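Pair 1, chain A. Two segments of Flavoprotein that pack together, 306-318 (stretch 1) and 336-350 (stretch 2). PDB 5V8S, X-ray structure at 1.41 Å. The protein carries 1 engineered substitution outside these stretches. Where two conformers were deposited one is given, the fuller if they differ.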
# COMPACT_ATOMS: atom_id res chain seq x y z
N GLU A 306 -0.99 2.78 -12.83
CA GLU A 306 -1.36 1.42 -12.46
C GLU A 306 -0.65 0.97 -11.20
O GLU A 306 0.46 1.38 -10.89
CB GLU A 306 -1.20 0.41 -13.62
CG GLU A 306 0.12 0.40 -14.38
CD GLU A 306 0.05 -0.45 -15.67
OE1 GLU A 306 -1.06 -0.63 -16.23
OE2 GLU A 306 1.10 -0.96 -16.12
N ARG A 307 -1.31 0.07 -10.50
CA ARG A 307 -0.94 -0.34 -9.16
C ARG A 307 -1.35 -1.81 -9.02
O ARG A 307 -2.55 -2.10 -8.94
CB ARG A 307 -1.72 0.55 -8.19
CG ARG A 307 -1.76 0.18 -6.74
CD ARG A 307 -0.52 0.57 -6.00
NE ARG A 307 -0.11 1.96 -6.23
CZ ARG A 307 -0.49 3.00 -5.50
NH1 ARG A 307 -1.30 2.87 -4.45
NH2 ARG A 307 0.01 4.18 -5.79
N PRO A 308 -0.41 -2.75 -9.00
CA PRO A 308 -0.78 -4.15 -8.77
C PRO A 308 -1.24 -4.40 -7.35
O PRO A 308 -0.91 -3.67 -6.42
CB PRO A 308 0.52 -4.92 -9.04
CG PRO A 308 1.58 -3.92 -8.92
CD PRO A 308 1.01 -2.62 -9.32
N ALA A 309 -1.98 -5.48 -7.20
CA ALA A 309 -2.34 -6.00 -5.89
C ALA A 309 -1.16 -6.75 -5.29
O ALA A 309 -0.58 -7.63 -5.93
CB ALA A 309 -3.53 -6.94 -6.01
N ILE A 310 -0.84 -6.44 -4.04
CA ILE A 310 0.30 -7.09 -3.40
C ILE A 310 0.04 -8.59 -3.22
O ILE A 310 0.98 -9.40 -3.27
CB ILE A 310 0.64 -6.37 -2.08
CG1 ILE A 310 0.62 -4.85 -2.28
CG2 ILE A 310 2.00 -6.84 -1.56
CD1 ILE A 310 1.57 -4.28 -3.32
N SER A 311 -1.23 -9.00 -3.05
CA SER A 311 -1.55 -10.42 -2.94
C SER A 311 -1.24 -11.18 -4.23
O SER A 311 -0.91 -12.36 -4.17
CB SER A 311 -3.03 -10.58 -2.57
OG SER A 311 -3.87 -10.10 -3.61
N GLU A 312 -1.36 -10.52 -5.38
CA GLU A 312 -1.05 -11.17 -6.65
C GLU A 312 0.45 -11.29 -6.87
O GLU A 312 0.93 -12.30 -7.38
CB GLU A 312 -1.70 -10.39 -7.79
CG GLU A 312 -3.20 -10.46 -7.81
CD GLU A 312 -3.70 -11.86 -8.15
OE1 GLU A 312 -3.16 -12.46 -9.10
OE2 GLU A 312 -4.63 -12.34 -7.49
N ILE A 313 1.21 -10.27 -6.49
CA ILE A 313 2.67 -10.40 -6.51
C ILE A 313 3.10 -11.60 -5.68
O ILE A 313 3.87 -12.44 -6.13
CB ILE A 313 3.33 -9.10 -6.01
CG1 ILE A 313 3.01 -7.94 -6.96
CG2 ILE A 313 4.85 -9.29 -5.90
CD1 ILE A 313 3.42 -6.57 -6.44
N LEU A 314 2.59 -11.68 -4.45
CA LEU A 314 3.03 -12.71 -3.53
C LEU A 314 2.69 -14.10 -4.05
O LEU A 314 3.50 -15.03 -3.93
CB LEU A 314 2.40 -12.46 -2.16
CG LEU A 314 3.00 -11.30 -1.37
CD1 LEU A 314 2.17 -11.06 -0.15
CD2 LEU A 314 4.42 -11.57 -0.96
N LYS A 315 1.53 -14.25 -4.68
CA LYS A 315 1.11 -15.53 -5.22
C LYS A 315 2.10 -16.08 -6.24
O LYS A 315 2.23 -17.31 -6.39
CB LYS A 315 -0.25 -15.36 -5.88
CG LYS A 315 -0.73 -16.50 -6.71
CD LYS A 315 -1.85 -16.05 -7.62
CE LYS A 315 -1.32 -15.31 -8.83
NZ LYS A 315 -2.44 -15.03 -9.76
N ASP A 316 2.77 -15.20 -6.97
CA ASP A 316 3.63 -15.63 -8.06
C ASP A 316 5.06 -15.94 -7.63
O ASP A 316 5.82 -16.49 -8.43
CB ASP A 316 3.59 -14.59 -9.20
CG ASP A 316 2.43 -14.84 -10.15
OD1 ASP A 316 2.20 -16.02 -10.51
OD2 ASP A 316 1.70 -13.91 -10.50
N ILE A 317 5.43 -15.64 -6.39
CA ILE A 317 6.81 -15.83 -5.94
C ILE A 317 7.20 -17.31 -5.81
O ILE A 317 8.26 -17.71 -6.31
CB ILE A 317 7.08 -15.09 -4.62
CG1 ILE A 317 6.67 -13.62 -4.69
CG2 ILE A 317 8.55 -15.26 -4.20
CD1 ILE A 317 7.43 -12.83 -5.67
N PRO A 318 6.40 -18.16 -5.14
CA PRO A 318 6.90 -19.52 -4.82
C PRO A 318 7.40 -20.33 -6.01
O PRO A 318 8.42 -21.01 -5.89
CB PRO A 318 5.71 -20.19 -4.13
CG PRO A 318 4.95 -19.06 -3.52
CD PRO A 318 5.07 -17.95 -4.56
N PRO A 336 7.87 4.14 -1.18
CA PRO A 336 6.82 3.50 -0.40
C PRO A 336 6.19 2.21 -0.89
O PRO A 336 6.24 1.25 -0.15
CB PRO A 336 5.76 4.58 -0.26
CG PRO A 336 6.52 5.85 -0.38
CD PRO A 336 7.59 5.57 -1.38
N LEU A 337 5.90 2.09 -2.18
CA LEU A 337 5.26 0.87 -2.64
C LEU A 337 6.26 -0.27 -2.81
O LEU A 337 5.96 -1.42 -2.48
CB LEU A 337 4.49 1.11 -3.94
CG LEU A 337 3.17 1.84 -3.72
CD1 LEU A 337 2.72 2.56 -4.94
CD2 LEU A 337 2.13 0.80 -3.33
N MET A 338 7.46 0.03 -3.31
CA MET A 338 8.48 -1.01 -3.40
C MET A 338 9.02 -1.38 -2.02
O MET A 338 9.40 -2.53 -1.80
CB MET A 338 9.58 -0.62 -4.39
CG MET A 338 9.10 -0.58 -5.85
SD MET A 338 8.71 -2.18 -6.61
CE MET A 338 10.35 -2.88 -6.82
N ARG A 339 9.01 -0.44 -1.07
CA ARG A 339 9.33 -0.83 0.31
C ARG A 339 8.28 -1.80 0.85
O ARG A 339 8.62 -2.87 1.38
CB ARG A 339 9.42 0.39 1.22
CG ARG A 339 9.87 0.03 2.62
CD ARG A 339 9.65 1.16 3.61
NE ARG A 339 8.23 1.46 3.77
CZ ARG A 339 7.66 2.64 3.56
NH1 ARG A 339 8.37 3.68 3.15
NH2 ARG A 339 6.36 2.77 3.74
N PHE A 340 7.00 -1.45 0.71
CA PHE A 340 5.94 -2.32 1.22
C PHE A 340 6.03 -3.69 0.58
O PHE A 340 5.94 -4.71 1.26
CB PHE A 340 4.57 -1.68 0.94
CG PHE A 340 3.40 -2.47 1.48
CD1 PHE A 340 2.98 -2.29 2.78
CD2 PHE A 340 2.73 -3.39 0.69
CE1 PHE A 340 1.90 -3.00 3.29
CE2 PHE A 340 1.66 -4.09 1.20
CZ PHE A 340 1.25 -3.89 2.49
N THR A 341 6.21 -3.73 -0.74
CA THR A 341 6.29 -4.99 -1.46
C THR A 341 7.47 -5.83 -0.99
O THR A 341 7.32 -7.02 -0.71
CB THR A 341 6.37 -4.72 -2.96
OG1 THR A 341 5.19 -4.05 -3.38
CG2 THR A 341 6.49 -6.05 -3.77
N LEU A 342 8.65 -5.22 -0.89
CA LEU A 342 9.84 -5.94 -0.44
C LEU A 342 9.66 -6.46 0.98
O LEU A 342 10.02 -7.61 1.29
CB LEU A 342 11.07 -5.05 -0.52
CG LEU A 342 11.54 -4.72 -1.93
CD1 LEU A 342 12.66 -3.70 -1.90
CD2 LEU A 342 11.98 -5.95 -2.68
N LEU A 343 9.11 -5.63 1.87
CA LEU A 343 8.91 -6.09 3.24
C LEU A 343 7.93 -7.25 3.31
O LEU A 343 8.12 -8.18 4.09
CB LEU A 343 8.45 -4.95 4.15
CG LEU A 343 9.48 -3.87 4.44
CD1 LEU A 343 8.86 -2.73 5.25
CD2 LEU A 343 10.65 -4.44 5.20
N GLU A 344 6.87 -7.22 2.49
CA GLU A 344 5.93 -8.34 2.49
C GLU A 344 6.52 -9.59 1.84
O GLU A 344 6.20 -10.70 2.27
CB GLU A 344 4.60 -7.96 1.85
CG GLU A 344 3.85 -6.88 2.62
CD GLU A 344 3.70 -7.20 4.07
OE1 GLU A 344 3.37 -8.36 4.40
OE2 GLU A 344 3.90 -6.28 4.89
N ILE A 345 7.35 -9.43 0.79
CA ILE A 345 8.03 -10.60 0.23
C ILE A 345 8.93 -11.24 1.27
O ILE A 345 8.94 -12.47 1.44
CB ILE A 345 8.81 -10.21 -1.05
CG1 ILE A 345 7.84 -9.93 -2.18
CG2 ILE A 345 9.84 -11.33 -1.44
CD1 ILE A 345 8.49 -9.25 -3.38
N ILE A 346 9.66 -10.41 2.03
CA ILE A 346 10.55 -10.94 3.07
C ILE A 346 9.74 -11.62 4.16
O ILE A 346 10.14 -12.67 4.67
CB ILE A 346 11.42 -9.81 3.64
CG1 ILE A 346 12.36 -9.30 2.56
CG2 ILE A 346 12.19 -10.28 4.86
CD1 ILE A 346 13.18 -8.08 3.02
N ASP A 347 8.59 -11.05 4.51
CA ASP A 347 7.79 -11.62 5.59
C ASP A 347 7.10 -12.92 5.17
O ASP A 347 7.00 -13.86 5.98
CB ASP A 347 6.74 -10.62 6.05
CG ASP A 347 6.08 -11.05 7.34
OD1 ASP A 347 6.80 -11.18 8.35
OD2 ASP A 347 4.85 -11.27 7.33
N LYS A 348 6.59 -12.98 3.93
CA LYS A 348 5.68 -14.05 3.53
C LYS A 348 6.27 -15.03 2.53
O LYS A 348 5.75 -16.15 2.43
CB LYS A 348 4.41 -13.47 2.89
CG LYS A 348 3.61 -12.56 3.81
CD LYS A 348 2.92 -13.33 4.92
CE LYS A 348 1.99 -12.42 5.70
NZ LYS A 348 1.05 -13.17 6.58
N ALA A 349 7.28 -14.63 1.77
CA ALA A 349 7.76 -15.40 0.64
C ALA A 349 9.28 -15.37 0.59
O ALA A 349 9.90 -15.07 -0.44
CB ALA A 349 7.13 -14.86 -0.65
N ASN A 350 9.90 -15.73 1.71
CA ASN A 350 11.34 -15.64 1.90
C ASN A 350 11.97 -16.96 1.45
O ASN A 350 12.09 -17.91 2.22
CB ASN A 350 11.63 -15.36 3.36
CG ASN A 350 13.05 -14.92 3.58
OD1 ASN A 350 13.75 -14.57 2.63
ND2 ASN A 350 13.50 -14.95 4.82

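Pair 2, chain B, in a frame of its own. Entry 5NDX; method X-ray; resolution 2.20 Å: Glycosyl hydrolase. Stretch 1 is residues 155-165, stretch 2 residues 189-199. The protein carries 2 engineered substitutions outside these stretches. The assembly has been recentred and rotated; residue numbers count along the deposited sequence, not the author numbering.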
# COMPACT_ATOMS: atom_id res chain seq x y z
N GLY B 155 31.36 -6.87 -6.86
CA GLY B 155 31.77 -7.96 -5.96
C GLY B 155 31.33 -7.71 -4.53
O GLY B 155 30.74 -6.66 -4.22
N ILE B 156 31.62 -8.68 -3.67
CA ILE B 156 31.31 -8.59 -2.25
C ILE B 156 32.00 -7.37 -1.65
O ILE B 156 31.39 -6.66 -0.86
CB ILE B 156 31.79 -9.83 -1.45
CG1 ILE B 156 31.19 -11.14 -1.99
CG2 ILE B 156 31.47 -9.68 0.04
CD1 ILE B 156 29.69 -11.14 -2.20
N LYS B 157 33.24 -7.13 -2.02
CA LYS B 157 34.02 -6.06 -1.42
C LYS B 157 33.50 -4.71 -1.88
O LYS B 157 33.38 -3.80 -1.08
CB LYS B 157 35.53 -6.17 -1.75
CG LYS B 157 36.45 -5.84 -0.57
CD LYS B 157 36.76 -7.10 0.27
CE LYS B 157 37.91 -6.90 1.27
NZ LYS B 157 37.49 -6.04 2.42
N GLY B 158 33.22 -4.59 -3.18
CA GLY B 158 32.57 -3.41 -3.74
C GLY B 158 31.28 -3.05 -2.98
O GLY B 158 31.11 -1.91 -2.59
N TYR B 159 30.45 -4.07 -2.74
CA TYR B 159 29.15 -3.95 -2.05
C TYR B 159 29.34 -3.42 -0.65
O TYR B 159 28.69 -2.47 -0.24
CB TYR B 159 28.39 -5.29 -2.00
CG TYR B 159 26.96 -5.08 -1.51
CD1 TYR B 159 25.97 -4.58 -2.36
CD2 TYR B 159 26.61 -5.29 -0.17
CE1 TYR B 159 24.68 -4.33 -1.91
CE2 TYR B 159 25.31 -5.06 0.27
CZ TYR B 159 24.36 -4.57 -0.60
OH TYR B 159 23.10 -4.32 -0.19
N THR B 160 30.27 -4.04 0.06
CA THR B 160 30.55 -3.70 1.43
C THR B 160 31.15 -2.28 1.57
O THR B 160 30.88 -1.57 2.55
CB THR B 160 31.38 -4.86 2.03
OG1 THR B 160 30.96 -5.13 3.36
CG2 THR B 160 32.87 -4.63 1.98
N ASN B 161 31.92 -1.83 0.58
CA ASN B 161 32.42 -0.44 0.54
C ASN B 161 31.30 0.57 0.21
O ASN B 161 31.30 1.69 0.69
CB ASN B 161 33.46 -0.25 -0.58
CG ASN B 161 34.77 -0.98 -0.34
OD1 ASN B 161 35.13 -1.37 0.77
ND2 ASN B 161 35.51 -1.12 -1.42
N TYR B 162 30.46 0.17 -0.73
CA TYR B 162 29.23 0.90 -1.07
C TYR B 162 28.35 1.14 0.18
O TYR B 162 27.93 2.28 0.42
CB TYR B 162 28.49 0.18 -2.20
CG TYR B 162 27.01 0.47 -2.26
CD1 TYR B 162 26.52 1.65 -2.85
CD2 TYR B 162 26.10 -0.42 -1.73
CE1 TYR B 162 25.16 1.91 -2.89
CE2 TYR B 162 24.75 -0.17 -1.76
CZ TYR B 162 24.29 1.01 -2.31
OH TYR B 162 22.94 1.22 -2.32
N TYR B 163 28.14 0.10 0.99
CA TYR B 163 27.40 0.22 2.27
C TYR B 163 28.07 1.24 3.20
O TYR B 163 27.43 2.17 3.73
CB TYR B 163 27.24 -1.16 2.97
CG TYR B 163 26.31 -1.07 4.14
CD1 TYR B 163 24.93 -1.15 3.94
CD2 TYR B 163 26.77 -0.78 5.40
CE1 TYR B 163 24.04 -0.98 4.98
CE2 TYR B 163 25.91 -0.60 6.45
CZ TYR B 163 24.53 -0.70 6.24
OH TYR B 163 23.64 -0.50 7.28
N ASP B 164 29.39 1.10 3.34
CA ASP B 164 30.21 2.03 4.14
C ASP B 164 30.02 3.46 3.73
O ASP B 164 29.94 4.33 4.57
CB ASP B 164 31.71 1.68 4.01
CG ASP B 164 32.08 0.35 4.63
OD1 ASP B 164 31.43 -0.04 5.61
OD2 ASP B 164 33.05 -0.30 4.16
N ALA B 165 29.98 3.68 2.43
CA ALA B 165 29.85 5.01 1.84
C ALA B 165 28.45 5.59 2.08
O ALA B 165 28.31 6.79 2.41
CB ALA B 165 30.14 4.93 0.34
N SER B 189 21.58 -15.42 0.57
CA SER B 189 22.55 -15.28 -0.50
C SER B 189 23.93 -14.82 0.01
O SER B 189 24.06 -14.38 1.17
CB SER B 189 22.04 -14.28 -1.54
OG SER B 189 22.00 -12.98 -0.99
N PRO B 190 24.96 -14.94 -0.86
CA PRO B 190 26.30 -14.52 -0.51
C PRO B 190 26.40 -13.06 -0.08
O PRO B 190 27.01 -12.78 0.95
CB PRO B 190 27.09 -14.76 -1.80
CG PRO B 190 26.48 -16.00 -2.34
CD PRO B 190 24.99 -15.78 -2.09
N ILE B 191 25.78 -12.17 -0.86
CA ILE B 191 25.70 -10.78 -0.50
C ILE B 191 25.07 -10.58 0.90
O ILE B 191 25.54 -9.78 1.67
CB ILE B 191 24.88 -9.97 -1.53
CG1 ILE B 191 25.70 -9.75 -2.80
CG2 ILE B 191 24.53 -8.58 -0.97
CD1 ILE B 191 26.85 -8.73 -2.64
N PHE B 192 24.00 -11.30 1.19
CA PHE B 192 23.32 -11.14 2.46
C PHE B 192 24.27 -11.54 3.58
O PHE B 192 24.49 -10.78 4.48
CB PHE B 192 22.02 -11.93 2.54
CG PHE B 192 21.39 -11.88 3.90
CD1 PHE B 192 21.73 -12.83 4.89
CD2 PHE B 192 20.44 -10.91 4.21
CE1 PHE B 192 21.16 -12.78 6.16
CE2 PHE B 192 19.88 -10.85 5.48
CZ PHE B 192 20.23 -11.78 6.46
N ARG B 193 24.83 -12.74 3.48
CA ARG B 193 25.75 -13.25 4.51
C ARG B 193 26.94 -12.35 4.69
O ARG B 193 27.33 -12.06 5.82
CB ARG B 193 26.20 -14.67 4.20
CG ARG B 193 25.06 -15.65 4.40
CD ARG B 193 25.50 -17.11 4.32
NE ARG B 193 25.29 -17.61 2.97
CZ ARG B 193 26.22 -17.88 2.06
NH1 ARG B 193 25.83 -18.31 0.85
NH2 ARG B 193 27.52 -17.76 2.30
N ALA B 194 27.46 -11.86 3.57
CA ALA B 194 28.59 -10.93 3.61
C ALA B 194 28.28 -9.63 4.32
O ALA B 194 29.11 -9.12 5.08
CB ALA B 194 29.09 -10.66 2.20
N LEU B 195 27.08 -9.06 4.12
CA LEU B 195 26.81 -7.75 4.72
C LEU B 195 26.63 -7.91 6.23
O LEU B 195 27.03 -7.06 7.02
CB LEU B 195 25.58 -7.11 4.09
CG LEU B 195 25.29 -5.59 4.17
CD1 LEU B 195 24.06 -5.25 4.98
CD2 LEU B 195 26.45 -4.70 4.57
N MET B 196 26.01 -9.01 6.61
CA MET B 196 25.80 -9.31 8.01
C MET B 196 27.14 -9.50 8.73
O MET B 196 27.32 -8.95 9.81
CB MET B 196 24.92 -10.57 8.14
CG MET B 196 23.50 -10.41 7.54
SD MET B 196 22.67 -8.81 7.78
CE MET B 196 22.07 -9.23 9.33
N ALA B 197 28.06 -10.26 8.12
CA ALA B 197 29.43 -10.42 8.64
C ALA B 197 30.11 -9.05 8.76
O ALA B 197 30.60 -8.68 9.82
CB ALA B 197 30.26 -11.36 7.76
N HIS B 198 30.05 -8.28 7.68
CA HIS B 198 30.61 -6.92 7.69
C HIS B 198 30.05 -6.01 8.75
O HIS B 198 30.80 -5.25 9.37
CB HIS B 198 30.42 -6.28 6.32
CG HIS B 198 31.17 -5.01 6.15
ND1 HIS B 198 30.55 -3.79 6.08
CD2 HIS B 198 32.50 -4.77 6.02
CE1 HIS B 198 31.46 -2.85 5.94
NE2 HIS B 198 32.65 -3.41 5.90
N CYS B 199 28.74 -6.04 8.97
CA CYS B 199 28.11 -5.17 9.99
C CYS B 199 28.26 -5.70 11.41
O CYS B 199 28.12 -4.95 12.35
CB CYS B 199 26.61 -4.94 9.67
SG CYS B 199 26.36 -3.90 8.21

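Both pairs consist of two helices that cross at a signed angle near -45° with their N-to-C directions running broadly the same way: -44° in pair 1, with axes 10.5 Å apart at closest approach, and -50° in pair 2, with axes 10.1 Å apart. Superposition of 14 central residues gives an RMSD of 0.5 Å. The register is also shared. I310(A) lies opposite T341(A) and L314(A) opposite I345(A), just as I156(B) faces I191(B) and T160(B) faces L195(B), with all four CA-CA distances between 6.3 and 6.6 Å. The buried areas, 551 and 538 Å², are nearly equal, and neither contact contains a clear hydrogen bond between its helices, so packing of side chains dominates both.

The only matched position with the same residue type is I310(A) = I156(B), and both side chains take the m, m rotamer. The two isoleucines also share two partner positions. I310(A) CD1 is 3.6 Å from T341(A) OG1, and I156(B) CD1 is 3.8 Å from I191(B) CD1. At the second, A194(B) replaces E344(A), whose CB points toward stretch 1 while the end of its side chain leads away; I310(A) CG2 is 4.4 Å from E344(A) CB, whereas I156(B) CG2 comes closer to A194(B) CB, at 3.4 Å. Only in pair 1 does the isoleucine meet a ring edge, I310(A) CG1 lying 3.7 Å from F340(A) CE2; P190(B) at that position offers little.

T341(A) and I191(B) have almost coincident side-chain centres but different chemistry. T341(A) OG1 donates to L337(A) O of its own helix (2.9 Å), which satisfies the hydroxyl and leaves T341(A) CG2 4.1 Å from I313(A) CD1. In pair 2 the matching partners are larger: I191(B) CG2 sits over the face of the Y159(B) ring, 3.9 Å from its centroid.

The same exchange of aliphatic for aromatic recurs one turn on. I317(A) CD1 approaches I345(A) CD1 at 4.4 Å; its counterpart Y163(B) presents a ring face to L195(B), whose CD2 is 3.7 Å from Y163(B) CG. Aliphatic contacts in pair 1 are thus matched by CH-pi contacts in pair 2, with little difference in the backbone.

At L314(A) and T160(B) the bulk shifts between helices. L314(A) reaches across the interface, its CD2 lying 4.0 Å from I345(A) CG1 and 4.3 Å from both K348(A) CB and A349(A) CB, while the end of K348(A) leads away. T160(B) is shorter, and at the position matching K348(A) the CA-to-CB bond of H198(B) points toward stretch 1, and T160(B) CB lies over the face of its ring, 4.1 Å from the H198(B) centroid.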